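Local atomic coordinates of core protein VP7 (Bluetongue virus, PDB entry 1BVP), a protein that forms the trimeric capsomers of the bluetongue virus core, assembling on an inner VP3 scaffold, and also takes part in binding to the host cell surface. Residues P156-V161 / Q244-F249; L66-S71 / I91-T96; S272-T277 / T315-Y320; A122-G127 / S252-L257; W141-A146 / S162-A167. All coordinates share one frame; numbering follows the deposited sequence.

Contact 1. Residues P156-V161 / Q244-F249; sequences PDMIQV and QIQVVF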
# COMPACT_ATOMS: atom_id res chain seq x y z
N PRO A 156 -22.52 -0.64 0.34
CA PRO A 156 -21.57 -1.67 0.81
C PRO A 156 -20.95 -1.26 2.14
O PRO A 156 -20.48 -2.10 2.89
CB PRO A 156 -20.52 -1.70 -0.28
CG PRO A 156 -21.15 -1.00 -1.47
CD PRO A 156 -21.98 0.06 -0.83
N ASP A 157 -21.03 0.03 2.45
CA ASP A 157 -20.45 0.59 3.67
C ASP A 157 -21.41 1.50 4.39
O ASP A 157 -20.99 2.29 5.25
CB ASP A 157 -19.23 1.44 3.30
CG ASP A 157 -19.59 2.64 2.42
OD1 ASP A 157 -20.70 2.68 1.83
OD2 ASP A 157 -18.73 3.55 2.30
N MET A 158 -22.70 1.33 4.14
CA MET A 158 -23.66 2.28 4.68
C MET A 158 -25.02 1.77 5.11
O MET A 158 -25.57 0.83 4.52
CB MET A 158 -23.88 3.29 3.58
CG MET A 158 -24.37 4.58 4.03
SD MET A 158 -23.16 5.78 3.61
CE MET A 158 -23.21 6.53 5.08
N ILE A 159 -25.56 2.39 6.16
CA ILE A 159 -26.92 2.09 6.59
C ILE A 159 -27.62 3.44 6.82
O ILE A 159 -26.96 4.49 6.98
CB ILE A 159 -27.02 1.26 7.90
CG1 ILE A 159 -26.69 2.12 9.12
CG2 ILE A 159 -26.18 0.01 7.83
CD1 ILE A 159 -27.32 1.59 10.36
N GLN A 160 -28.95 3.41 6.75
CA GLN A 160 -29.77 4.62 7.00
C GLN A 160 -30.87 4.14 7.91
O GLN A 160 -31.23 2.95 7.89
CB GLN A 160 -30.36 5.23 5.73
CG GLN A 160 -31.18 4.27 4.91
CD GLN A 160 -31.41 4.76 3.50
OE1 GLN A 160 -30.84 5.75 3.07
NE2 GLN A 160 -32.23 4.04 2.76
N VAL A 161 -31.28 5.04 8.80
CA VAL A 161 -32.31 4.75 9.79
C VAL A 161 -33.43 5.79 9.61
O VAL A 161 -33.13 7.01 9.48
CB VAL A 161 -31.76 4.91 11.23
CG1 VAL A 161 -32.67 4.29 12.24
CG2 VAL A 161 -30.40 4.33 11.34
N GLN A 244 -27.92 8.82 8.25
CA GLN A 244 -27.07 7.79 7.61
C GLN A 244 -25.91 7.52 8.53
O GLN A 244 -25.45 8.41 9.26
CB GLN A 244 -26.56 8.14 6.23
CG GLN A 244 -25.34 8.95 6.18
CD GLN A 244 -24.88 9.13 4.74
OE1 GLN A 244 -25.44 8.51 3.85
NE2 GLN A 244 -23.86 9.97 4.51
N ILE A 245 -25.55 6.25 8.61
CA ILE A 245 -24.41 5.84 9.43
C ILE A 245 -23.47 5.09 8.52
O ILE A 245 -23.85 4.08 7.90
CB ILE A 245 -24.81 4.96 10.58
CG1 ILE A 245 -25.70 5.75 11.55
CG2 ILE A 245 -23.56 4.50 11.29
CD1 ILE A 245 -26.32 4.87 12.64
N GLN A 246 -22.30 5.69 8.33
CA GLN A 246 -21.26 5.14 7.47
C GLN A 246 -20.16 4.40 8.22
O GLN A 246 -19.64 4.93 9.22
CB GLN A 246 -20.57 6.27 6.74
CG GLN A 246 -19.58 5.79 5.75
CD GLN A 246 -18.77 6.93 5.14
OE1 GLN A 246 -19.02 8.11 5.43
NE2 GLN A 246 -17.79 6.58 4.31
N VAL A 247 -19.82 3.20 7.75
CA VAL A 247 -18.70 2.45 8.33
C VAL A 247 -17.49 2.85 7.46
O VAL A 247 -17.28 2.30 6.36
CB VAL A 247 -18.88 0.91 8.30
CG1 VAL A 247 -17.61 0.23 8.72
CG2 VAL A 247 -19.98 0.49 9.25
N VAL A 248 -16.74 3.85 7.93
CA VAL A 248 -15.60 4.34 7.18
C VAL A 248 -14.49 3.28 6.98
O VAL A 248 -13.88 3.22 5.92
CB VAL A 248 -15.14 5.72 7.64
CG1 VAL A 248 -15.50 5.95 9.04
CG2 VAL A 248 -13.68 5.90 7.41
N PHE A 249 -14.30 2.42 7.98
CA PHE A 249 -13.39 1.28 7.91
C PHE A 249 -13.50 0.53 9.21
O PHE A 249 -13.97 1.08 10.21
CB PHE A 249 -11.92 1.64 7.63
CG PHE A 249 -11.25 2.39 8.74
CD1 PHE A 249 -11.29 3.78 8.79
CD2 PHE A 249 -10.58 1.70 9.74
CE1 PHE A 249 -10.67 4.48 9.84
CE2 PHE A 249 -9.95 2.40 10.79
CZ PHE A 249 -10.00 3.78 10.83
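Strands 158-161 and 244-249 run antiparallel, their directions 161° apart and their axes 4.6 Å apart at closest approach. Ile-159 and Ile-245 form the hydrogen-bonded pair: Ile-159 N meets Ile-245 O at 3.0 Å in the carbonyl plane, whereas Ile-245 N approaches Ile-159 O at 2.8 Å from above it. The ladder is carried into the preceding loop, where Asp-157 O accepts from Val-247 N at 2.9 Å. Met-158 with Gln-246, and Gln-160 with Gln-244, make the non-hydrogen-bonded pairs.

The two faces differ in chemistry. On one, the isoleucines lie side by side and point the same way, CG1 of Ile-159 resting 3.7 Å from CB of Ile-245; with chi1 at 74°, that CG1 sits between backbone N and carbonyl carbon. Phe-129 and Phe-175 pack on Ile-159, and Trp-188 on Ile-245, so this face is apolar. The other carries Met-158 and three glutamines. Met-158 leaves with CG anti to the backbone N, then bends at chi2 and chi3, and the side chain crosses those of Gln-244 and Gln-246 obliquely. The amide of Gln-246 is bonded to Arg-189, and that of Gln-160 to Gly-139 and Gln-137.

The pairing belongs to the beta-sandwich domain of VP7. Strand 158-163 lies between 149-155 and 241-252, the latter also pairing with 183-195, while Pro-156 of the second subunit packs on Gln-246.

Contact 2. Residues L66-S71 / I91-T96; sequences LDMMLS and IGVLAT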
# COMPACT_ATOMS: atom_id res chain seq x y z
N LEU A 66 16.35 -22.97 -8.91
CA LEU A 66 15.05 -23.62 -8.96
C LEU A 66 15.01 -24.76 -7.93
O LEU A 66 14.06 -24.86 -7.14
CB LEU A 66 14.79 -24.15 -10.35
CG LEU A 66 13.43 -24.80 -10.65
CD1 LEU A 66 12.27 -23.98 -10.13
CD2 LEU A 66 13.30 -24.95 -12.16
N ASP A 67 16.06 -25.57 -7.88
CA ASP A 67 16.10 -26.67 -6.91
C ASP A 67 16.01 -26.18 -5.49
O ASP A 67 15.33 -26.77 -4.66
CB ASP A 67 17.41 -27.46 -7.03
CG ASP A 67 17.32 -28.61 -8.02
OD1 ASP A 67 16.20 -29.04 -8.36
OD2 ASP A 67 18.38 -29.09 -8.45
N MET A 68 16.74 -25.10 -5.22
CA MET A 68 16.78 -24.53 -3.89
C MET A 68 15.46 -23.91 -3.49
O MET A 68 15.04 -24.05 -2.34
CB MET A 68 17.91 -23.52 -3.81
CG MET A 68 19.27 -24.18 -3.86
SD MET A 68 20.60 -23.02 -3.61
CE MET A 68 21.85 -24.18 -3.17
N MET A 69 14.80 -23.23 -4.43
CA MET A 69 13.50 -22.63 -4.19
C MET A 69 12.48 -23.76 -3.88
O MET A 69 11.86 -23.77 -2.83
CB MET A 69 13.09 -21.82 -5.42
CG MET A 69 11.74 -21.07 -5.35
SD MET A 69 10.34 -22.07 -5.92
CE MET A 69 9.17 -21.85 -4.62
N LEU A 70 12.42 -24.80 -4.73
CA LEU A 70 11.48 -25.88 -4.48
C LEU A 70 11.73 -26.60 -3.18
O LEU A 70 10.79 -26.91 -2.45
CB LEU A 70 11.45 -26.88 -5.65
CG LEU A 70 11.10 -26.22 -6.99
CD1 LEU A 70 11.30 -27.15 -8.15
CD2 LEU A 70 9.67 -25.65 -6.96
N SER A 71 12.99 -26.84 -2.84
CA SER A 71 13.28 -27.54 -1.58
C SER A 71 12.90 -26.70 -0.36
O SER A 71 12.34 -27.22 0.60
CB SER A 71 14.75 -27.98 -1.50
OG SER A 71 15.00 -28.94 -2.52
N ILE A 91 17.78 -30.54 -0.42
CA ILE A 91 17.40 -30.27 0.96
C ILE A 91 18.62 -30.48 1.88
O ILE A 91 18.80 -29.75 2.85
CB ILE A 91 16.17 -31.14 1.41
CG1 ILE A 91 15.76 -30.77 2.82
CG2 ILE A 91 16.47 -32.63 1.34
CD1 ILE A 91 15.20 -29.38 2.92
N GLY A 92 19.46 -31.46 1.55
CA GLY A 92 20.66 -31.75 2.32
C GLY A 92 21.66 -30.62 2.14
O GLY A 92 22.37 -30.25 3.06
N VAL A 93 21.73 -30.08 0.94
CA VAL A 93 22.60 -28.95 0.71
C VAL A 93 22.19 -27.78 1.61
O VAL A 93 22.99 -27.22 2.34
CB VAL A 93 22.47 -28.49 -0.73
CG1 VAL A 93 23.27 -27.23 -0.93
CG2 VAL A 93 22.87 -29.62 -1.70
N LEU A 94 20.91 -27.43 1.55
CA LEU A 94 20.39 -26.32 2.34
C LEU A 94 20.43 -26.49 3.86
O LEU A 94 20.33 -25.51 4.60
CB LEU A 94 18.98 -26.02 1.90
CG LEU A 94 18.63 -24.91 0.91
CD1 LEU A 94 19.82 -24.38 0.18
CD2 LEU A 94 17.61 -25.47 -0.01
N ALA A 95 20.53 -27.73 4.33
CA ALA A 95 20.59 -27.97 5.78
C ALA A 95 22.03 -27.98 6.32
O ALA A 95 22.23 -28.26 7.49
CB ALA A 95 19.87 -29.26 6.15
N THR A 96 23.01 -27.72 5.46
CA THR A 96 24.44 -27.70 5.81
C THR A 96 24.74 -26.41 6.57
O THR A 96 24.78 -25.33 5.97
CB THR A 96 25.34 -27.71 4.51
OG1 THR A 96 25.10 -28.90 3.76
CG2 THR A 96 26.83 -27.60 4.85
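In the all-helical domain of VP7, the C-terminal part of the long helix 55-73 meets the short helix 90-94 in a small helix-helix contact built mainly on apolar side chains. Its tight part is formed by Met-68 and Leu-94. Met-68 sets CG anti to its carbonyl carbon (chi1 -70°) and then runs out extended, so that the whole chain from CG to CE passes obliquely along the CD1 branch of Leu-94. CE is the nearest of these atoms, 3.9 Å from Leu-94 CD1, and the Met-68 side chain crosses Val-93 at about a right angle, CE lying 4.0 Å from its CG1. The second branch of Leu-94 turns to the backbone instead: CD2 lies 3.7 Å from Met-68 O. One leucine thus covers both the side chain and the main chain of a single residue. Helix 2-15 closes this part, with Val-11 against Met-68 and Ile-4 against Leu-94.

Toward Ser-71 and Ile-91 the contact loosens and opens to solvent. The CA atoms come closer here, 5.6 Å from Ser-71 to Ile-91, yet the side chains meet less closely, Ser-71 OG staying 3.8 Å from Ile-91 N, and Ile-91 is exposed. Ser-71 adds its CB against Leu-94 CD2, while its hydroxyl is turned back on its own helix: OG donates to Asp-67 O at 3.1 Å, from above the plane of a carbonyl that also accepts from Ser-71 N.

Contact 3. Residues S272-T277 / T315-Y320; sequences SFRDHT and TLADVY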
# COMPACT_ATOMS: atom_id res chain seq x y z
N SER A 272 3.56 -11.82 -13.01
CA SER A 272 3.88 -11.18 -14.28
C SER A 272 4.22 -12.27 -15.28
O SER A 272 4.69 -13.39 -14.93
CB SER A 272 5.04 -10.23 -14.15
OG SER A 272 4.60 -9.13 -13.41
N PHE A 273 4.01 -11.92 -16.53
CA PHE A 273 4.21 -12.84 -17.62
C PHE A 273 5.66 -13.21 -17.90
O PHE A 273 6.00 -14.40 -17.87
CB PHE A 273 3.54 -12.24 -18.86
CG PHE A 273 3.67 -13.09 -20.09
CD1 PHE A 273 3.14 -14.39 -20.12
CD2 PHE A 273 4.32 -12.59 -21.22
CE1 PHE A 273 3.26 -15.20 -21.26
CE2 PHE A 273 4.45 -13.38 -22.38
CZ PHE A 273 3.91 -14.70 -22.39
N ARG A 274 6.48 -12.18 -18.20
CA ARG A 274 7.91 -12.31 -18.56
C ARG A 274 8.00 -12.92 -19.97
O ARG A 274 8.27 -12.21 -20.96
CB ARG A 274 8.68 -13.12 -17.51
CG ARG A 274 9.10 -12.21 -16.39
CD ARG A 274 9.62 -12.93 -15.20
NE ARG A 274 10.42 -12.02 -14.38
CZ ARG A 274 9.96 -11.35 -13.34
NH1 ARG A 274 8.69 -11.51 -12.98
NH2 ARG A 274 10.74 -10.45 -12.73
N ASP A 275 7.69 -14.20 -20.07
CA ASP A 275 7.67 -14.89 -21.34
C ASP A 275 6.96 -16.21 -21.09
O ASP A 275 6.63 -16.56 -19.93
CB ASP A 275 9.07 -15.10 -21.93
CG ASP A 275 10.02 -15.91 -21.01
OD1 ASP A 275 9.63 -16.92 -20.38
OD2 ASP A 275 11.19 -15.52 -20.94
N HIS A 276 6.83 -17.00 -22.15
CA HIS A 276 6.13 -18.27 -22.03
C HIS A 276 6.72 -19.28 -21.11
O HIS A 276 5.98 -20.06 -20.50
CB HIS A 276 5.91 -18.90 -23.39
CG HIS A 276 5.02 -18.09 -24.28
ND1 HIS A 276 5.51 -17.14 -25.16
CD2 HIS A 276 3.67 -18.02 -24.36
CE1 HIS A 276 4.50 -16.52 -25.74
NE2 HIS A 276 3.37 -17.04 -25.28
N THR A 277 8.04 -19.27 -20.98
CA THR A 277 8.70 -20.23 -20.11
C THR A 277 8.44 -19.87 -18.65
O THR A 277 8.02 -20.73 -17.84
CB THR A 277 10.20 -20.29 -20.46
OG1 THR A 277 10.34 -20.71 -21.83
CG2 THR A 277 10.93 -21.28 -19.56
N THR A 315 11.68 -13.88 -5.73
CA THR A 315 13.12 -13.82 -5.85
C THR A 315 13.56 -14.67 -7.06
O THR A 315 14.37 -14.22 -7.89
CB THR A 315 13.79 -14.34 -4.58
OG1 THR A 315 13.30 -13.59 -3.47
CG2 THR A 315 15.31 -14.16 -4.64
N LEU A 316 13.03 -15.88 -7.19
CA LEU A 316 13.40 -16.71 -8.34
C LEU A 316 13.08 -16.00 -9.66
O LEU A 316 13.83 -16.15 -10.64
CB LEU A 316 12.70 -18.07 -8.30
CG LEU A 316 13.06 -19.08 -9.39
CD1 LEU A 316 14.47 -19.57 -9.18
CD2 LEU A 316 12.10 -20.28 -9.31
N ALA A 317 12.04 -15.17 -9.67
CA ALA A 317 11.69 -14.43 -10.89
C ALA A 317 12.78 -13.43 -11.19
O ALA A 317 13.12 -13.21 -12.36
CB ALA A 317 10.39 -13.73 -10.75
N ASP A 318 13.31 -12.81 -10.15
CA ASP A 318 14.40 -11.86 -10.36
C ASP A 318 15.64 -12.58 -10.90
O ASP A 318 16.29 -12.08 -11.81
CB ASP A 318 14.76 -11.16 -9.08
CG ASP A 318 13.69 -10.22 -8.60
OD1 ASP A 318 12.94 -9.66 -9.44
OD2 ASP A 318 13.66 -10.01 -7.38
N VAL A 319 15.94 -13.76 -10.34
CA VAL A 319 17.08 -14.54 -10.82
C VAL A 319 16.85 -14.87 -12.30
O VAL A 319 17.75 -14.69 -13.12
CB VAL A 319 17.26 -15.85 -10.04
CG1 VAL A 319 18.30 -16.73 -10.73
CG2 VAL A 319 17.72 -15.55 -8.62
N TYR A 320 15.63 -15.28 -12.63
CA TYR A 320 15.28 -15.62 -14.01
C TYR A 320 15.59 -14.44 -14.90
O TYR A 320 16.13 -14.57 -16.01
CB TYR A 320 13.79 -15.92 -14.11
CG TYR A 320 13.35 -16.38 -15.49
CD1 TYR A 320 13.37 -17.74 -15.84
CD2 TYR A 320 12.90 -15.46 -16.46
CE1 TYR A 320 12.95 -18.19 -17.12
CE2 TYR A 320 12.49 -15.89 -17.74
CZ TYR A 320 12.52 -17.25 -18.06
OH TYR A 320 12.11 -17.69 -19.31
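Tyr-320 and Asp-275 reach toward each other tip to tip, phenol against carboxylate, with the two planes 64° apart. Tyr-320 OH donates to Asp-275 OD2 at 2.9 Å; OD2 accepts with its syn lone pair, on the side of the other oxygen, and lies at the edge of the ring, in its plane. Asp-275 is the N-cap of helix 276-286. Its CG stands between backbone N and carbonyl carbon (chi1 58°), which folds the carboxylate back over the first turn, where OD1 accepts from Trp-278 N. The same group therefore caps one helix and receives the hydroxyl of another, an arrangement that would probably favour its charged form. Thr-277 crosses the phenol at about a right angle, its CB 3.4 Å from Tyr-320 OH.

Arg-274 supplies a different orientation. Its chain runs extended from CG to NE and then turns at chi4 (95°), which sets one face of the guanidinium over Ala-317, whose CB sits 3.5 Å from CZ. NE is bonded to Thr-321 OG1, and NH1 makes a weak bond to Asn-269 O. Asp-318 OD1, 4.0 Å from Arg-274 NH2, is too distant for a salt bridge; its OD2 instead pairs with Arg-111 of the third subunit.

The contact thus joins the start of helix 276-286 to helix 304-323, whose other sides lie on helices 2-15 and 55-73, while the third subunit packs against the loop at Ser-272 to Arg-274.

Contact 4. Residues A122-G127 / S252-L257; sequences ARQPYG and SMDKTL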
# COMPACT_ATOMS: atom_id res chain seq x y z
N ALA A 122 -6.05 -5.45 11.87
CA ALA A 122 -5.73 -4.84 10.59
C ALA A 122 -6.97 -4.25 9.89
O ALA A 122 -8.04 -4.88 9.91
CB ALA A 122 -5.15 -5.88 9.71
N ARG A 123 -6.82 -3.06 9.28
CA ARG A 123 -7.89 -2.42 8.49
C ARG A 123 -8.23 -3.37 7.35
O ARG A 123 -7.35 -3.67 6.53
CB ARG A 123 -7.43 -1.15 7.78
CG ARG A 123 -7.66 0.15 8.45
CD ARG A 123 -7.14 1.28 7.51
NE ARG A 123 -7.20 2.66 8.06
CZ ARG A 123 -6.84 3.02 9.29
NH1 ARG A 123 -6.41 2.14 10.20
NH2 ARG A 123 -6.84 4.30 9.60
N GLN A 124 -9.48 -3.84 7.28
CA GLN A 124 -9.93 -4.72 6.21
C GLN A 124 -10.19 -3.87 4.95
O GLN A 124 -10.50 -2.69 5.03
CB GLN A 124 -11.14 -5.48 6.67
CG GLN A 124 -10.83 -6.21 7.94
CD GLN A 124 -9.79 -7.27 7.71
OE1 GLN A 124 -9.90 -8.07 6.77
NE2 GLN A 124 -8.76 -7.27 8.53
N PRO A 125 -10.01 -4.47 3.76
CA PRO A 125 -10.16 -3.85 2.43
C PRO A 125 -11.49 -3.43 1.84
O PRO A 125 -11.55 -2.45 1.09
CB PRO A 125 -9.47 -4.87 1.51
CG PRO A 125 -9.79 -6.20 2.19
CD PRO A 125 -9.66 -5.91 3.67
N TYR A 126 -12.53 -4.23 2.09
CA TYR A 126 -13.82 -3.94 1.51
C TYR A 126 -14.85 -3.36 2.45
O TYR A 126 -14.61 -3.21 3.64
CB TYR A 126 -14.34 -5.18 0.86
CG TYR A 126 -13.30 -5.85 0.01
CD1 TYR A 126 -12.61 -5.14 -1.01
CD2 TYR A 126 -13.03 -7.21 0.19
CE1 TYR A 126 -11.66 -5.81 -1.83
CE2 TYR A 126 -12.09 -7.89 -0.61
CZ TYR A 126 -11.41 -7.20 -1.61
OH TYR A 126 -10.53 -7.97 -2.36
N GLY A 127 -16.01 -3.01 1.87
CA GLY A 127 -17.08 -2.43 2.64
C GLY A 127 -17.59 -3.39 3.70
O GLY A 127 -17.68 -4.61 3.46
N SER A 252 -10.12 -6.16 11.88
CA SER A 252 -10.36 -7.50 12.38
C SER A 252 -9.02 -8.24 12.36
O SER A 252 -7.99 -7.63 12.05
CB SER A 252 -11.42 -8.19 11.55
OG SER A 252 -10.92 -8.60 10.30
N MET A 253 -9.03 -9.51 12.77
CA MET A 253 -7.83 -10.34 12.76
C MET A 253 -7.68 -11.20 11.50
O MET A 253 -7.02 -12.24 11.50
CB MET A 253 -7.70 -11.15 14.05
CG MET A 253 -7.29 -10.21 15.18
SD MET A 253 -6.90 -10.98 16.75
CE MET A 253 -7.83 -12.35 16.48
N ASP A 254 -8.31 -10.78 10.41
CA ASP A 254 -8.15 -11.51 9.17
C ASP A 254 -6.92 -10.86 8.53
O ASP A 254 -6.70 -9.65 8.69
CB ASP A 254 -9.38 -11.36 8.27
CG ASP A 254 -10.61 -12.03 8.83
OD1 ASP A 254 -10.55 -13.21 9.24
OD2 ASP A 254 -11.65 -11.34 8.87
N LYS A 255 -6.10 -11.66 7.89
CA LYS A 255 -4.89 -11.15 7.29
C LYS A 255 -5.19 -10.37 6.04
O LYS A 255 -6.11 -10.73 5.29
CB LYS A 255 -3.92 -12.29 6.95
CG LYS A 255 -3.26 -13.02 8.14
CD LYS A 255 -2.38 -12.12 8.97
CE LYS A 255 -1.42 -12.92 9.87
NZ LYS A 255 -2.06 -13.95 10.71
N THR A 256 -4.46 -9.26 5.88
CA THR A 256 -4.61 -8.43 4.70
C THR A 256 -3.29 -8.49 3.94
O THR A 256 -2.37 -9.21 4.31
CB THR A 256 -4.94 -7.01 5.06
OG1 THR A 256 -3.77 -6.34 5.55
CG2 THR A 256 -5.97 -6.98 6.13
N LEU A 257 -3.22 -7.76 2.83
CA LEU A 257 -2.03 -7.72 2.00
C LEU A 257 -0.91 -6.88 2.63
O LEU A 257 0.13 -6.68 2.02
CB LEU A 257 -2.41 -7.16 0.64
CG LEU A 257 -2.42 -8.08 -0.57
CD1 LEU A 257 -2.63 -9.53 -0.23
CD2 LEU A 257 -3.46 -7.58 -1.50
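Ser-252 closes strand 241-252 by pairing with Ala-122: its O accepts from Ala-122 N at 2.9 Å in the carbonyl plane, and its N reaches Ala-122 O at 3.1 Å from above the plane. Its OG, held in the crowded position between backbone N and carbonyl carbon (chi1 75°), donates to Asp-254 OD2 at 3.2 Å. Met-253 turns away, toward Trp-119 and Met-182. At Asp-254 the chain offers its carbonyl to the side chain of Gln-124, which bends at chi2 (-65°) so that its amide folds back. NE2 donates to Asp-254 O at 3.2 Å, nearly in the amide plane, and to Ala-122 O at 2.9 Å. This one nitrogen, donating twice, joins the last antiparallel pair to the loop beyond it, at the place where the chain passes between the helical domain and the beta sandwich of VP7, outward at 122-127 and back at 252-257. The carboxylate of Asp-254 also forms a salt bridge with Arg-341 of the second subunit. Lys-255 points away from 122-127, its NZ bonded to Thr-118 O. Thr-256 then comes back to the contact with its methyl: CG2 lies 3.8 Å from Ala-122 CB and 3.6 Å from Arg-123 O, while OG1 is bonded to Asn-258 N.

Contact 5. Residues W141-A146 / S162-A167; sequences WFMRAA and SLNAGA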
# COMPACT_ATOMS: atom_id res chain seq x y z
N TRP A 141 -37.33 6.92 2.52
CA TRP A 141 -37.97 6.47 3.74
C TRP A 141 -38.45 5.04 3.64
O TRP A 141 -38.91 4.56 2.59
CB TRP A 141 -39.15 7.41 4.02
CG TRP A 141 -39.96 7.02 5.20
CD1 TRP A 141 -41.02 6.14 5.23
CD2 TRP A 141 -39.79 7.49 6.55
NE1 TRP A 141 -41.50 6.02 6.52
CE2 TRP A 141 -40.77 6.84 7.34
CE3 TRP A 141 -38.89 8.38 7.16
CZ2 TRP A 141 -40.88 7.05 8.72
CZ3 TRP A 141 -39.00 8.60 8.53
CH2 TRP A 141 -39.99 7.93 9.29
N PHE A 142 -38.33 4.33 4.75
CA PHE A 142 -38.79 2.95 4.81
C PHE A 142 -38.87 2.51 6.25
O PHE A 142 -37.88 2.54 7.00
CB PHE A 142 -37.93 2.01 4.00
CG PHE A 142 -38.36 0.59 4.07
CD1 PHE A 142 -38.05 -0.19 5.18
CD2 PHE A 142 -39.10 0.03 3.03
CE1 PHE A 142 -38.48 -1.53 5.26
CE2 PHE A 142 -39.54 -1.30 3.09
CZ PHE A 142 -39.23 -2.08 4.21
N MET A 143 -40.10 2.19 6.64
CA MET A 143 -40.40 1.78 7.99
C MET A 143 -41.08 0.42 7.95
O MET A 143 -42.00 0.21 7.18
CB MET A 143 -41.30 2.80 8.64
CG MET A 143 -41.62 2.47 10.06
SD MET A 143 -40.34 3.00 11.16
CE MET A 143 -40.17 4.72 10.75
N ARG A 144 -40.55 -0.52 8.72
CA ARG A 144 -41.09 -1.86 8.78
C ARG A 144 -42.37 -1.78 9.62
O ARG A 144 -42.43 -1.06 10.63
CB ARG A 144 -40.05 -2.79 9.40
CG ARG A 144 -40.21 -4.22 8.97
CD ARG A 144 -38.88 -4.91 9.08
NE ARG A 144 -38.11 -4.88 7.83
CZ ARG A 144 -36.79 -4.73 7.76
NH1 ARG A 144 -36.06 -4.57 8.88
NH2 ARG A 144 -36.17 -4.85 6.58
N ALA A 145 -43.41 -2.47 9.15
CA ALA A 145 -44.72 -2.48 9.80
C ALA A 145 -44.62 -2.72 11.31
O ALA A 145 -43.98 -3.69 11.75
CB ALA A 145 -45.61 -3.54 9.15
N ALA A 146 -45.21 -1.80 12.08
CA ALA A 146 -45.23 -1.88 13.55
C ALA A 146 -44.05 -1.29 14.30
O ALA A 146 -44.08 -1.27 15.54
CB ALA A 146 -45.44 -3.34 14.02
N SER A 162 -34.67 5.30 9.53
CA SER A 162 -35.87 6.16 9.43
C SER A 162 -36.46 6.24 10.83
O SER A 162 -36.67 5.20 11.48
CB SER A 162 -36.94 5.52 8.54
OG SER A 162 -36.50 5.28 7.23
N LEU A 163 -36.69 7.44 11.32
CA LEU A 163 -37.27 7.61 12.66
C LEU A 163 -38.63 8.37 12.61
O LEU A 163 -38.72 9.45 11.99
CB LEU A 163 -36.34 8.46 13.56
CG LEU A 163 -34.92 8.19 14.06
CD1 LEU A 163 -34.92 7.03 15.01
CD2 LEU A 163 -34.00 7.97 12.90
N ASN A 164 -39.66 7.81 13.26
CA ASN A 164 -40.96 8.50 13.36
C ASN A 164 -40.75 9.68 14.33
O ASN A 164 -39.76 9.70 15.10
CB ASN A 164 -42.05 7.58 13.94
CG ASN A 164 -42.74 6.74 12.87
OD1 ASN A 164 -42.94 7.19 11.73
ND2 ASN A 164 -43.12 5.52 13.24
N ALA A 165 -41.64 10.68 14.28
CA ALA A 165 -41.50 11.83 15.19
C ALA A 165 -41.48 11.32 16.62
O ALA A 165 -42.23 10.38 16.98
CB ALA A 165 -42.62 12.79 14.98
N GLY A 166 -40.55 11.85 17.41
CA GLY A 166 -40.39 11.44 18.80
C GLY A 166 -39.83 10.05 19.09
O GLY A 166 -39.61 9.74 20.27
N ALA A 167 -39.56 9.24 18.06
CA ALA A 167 -39.04 7.87 18.23
C ALA A 167 -37.58 7.71 18.72
O ALA A 167 -36.75 8.63 18.61
CB ALA A 167 -39.28 7.04 16.96
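The polar part rests on one serine. Ser-162 OG, anti to its carbonyl carbon (chi1 -60°), donates to Phe-142 O at 3.1 Å, approaching well above the carbonyl plane rather than along a lone pair.

The aromatic part belongs to Trp-141, whose CG is anti to the backbone N (chi1 176°), which puts one face of the indole against Ser-162. Ser-162 CB makes a CH-pi contact over that face, 3.7 Å from the centroid of the six-membered ring and only 13° off its normal. The rim of the same ring meets oxygens: Leu-163 O lies in its plane near CH2, and Asn-164 OD1 is 3.7 Å from CZ2. Polarised ring C-H groups would suit such oxygen neighbours.

Van der Waals contact completes the set. Met-143, bent at chi2 and chi3, brings its methyl to the backbone and side chains of 162-164, with CE 3.6 Å from Ser-162 O and 3.8 Å from Asn-164 OD1.

Asn-164 also begins a type II turn that ends at Ala-167, closed by Ala-167 N to Asn-164 O. The loop 141-146 leads into strand 149-155, which pairs with 158-163; Trp-141 also bonds to Ala-195 of strand 183-195, and Phe-142 packs on Asn-193 of the third subunit.

How the contacts relate
The five contacts divide between two domains. Contacts 1, 4 and 5 share one antiparallel sheet: 1 and 5 use successive parts of strand 158-163, while 1 and 4 follow strand 241-252 down to its end and touch where Phe-249 meets Arg-123. Contacts 2 and 3 lie in the helical domain, about 20 Å apart between centres, and meet through Leu-316 against Leu-66 and Met-69. Contacts 1, 2 and 3 are buried; 4 and 5 only partly so. Backbone hydrogen bonds dominate contact 1 and apolar methyls contact 2; a carboxylate and a guanidinium mark contact 3, backbone pairing plus a glutamine amide contact 4, and an indole face with one serine bond contact 5. All but contact 2 border another subunit.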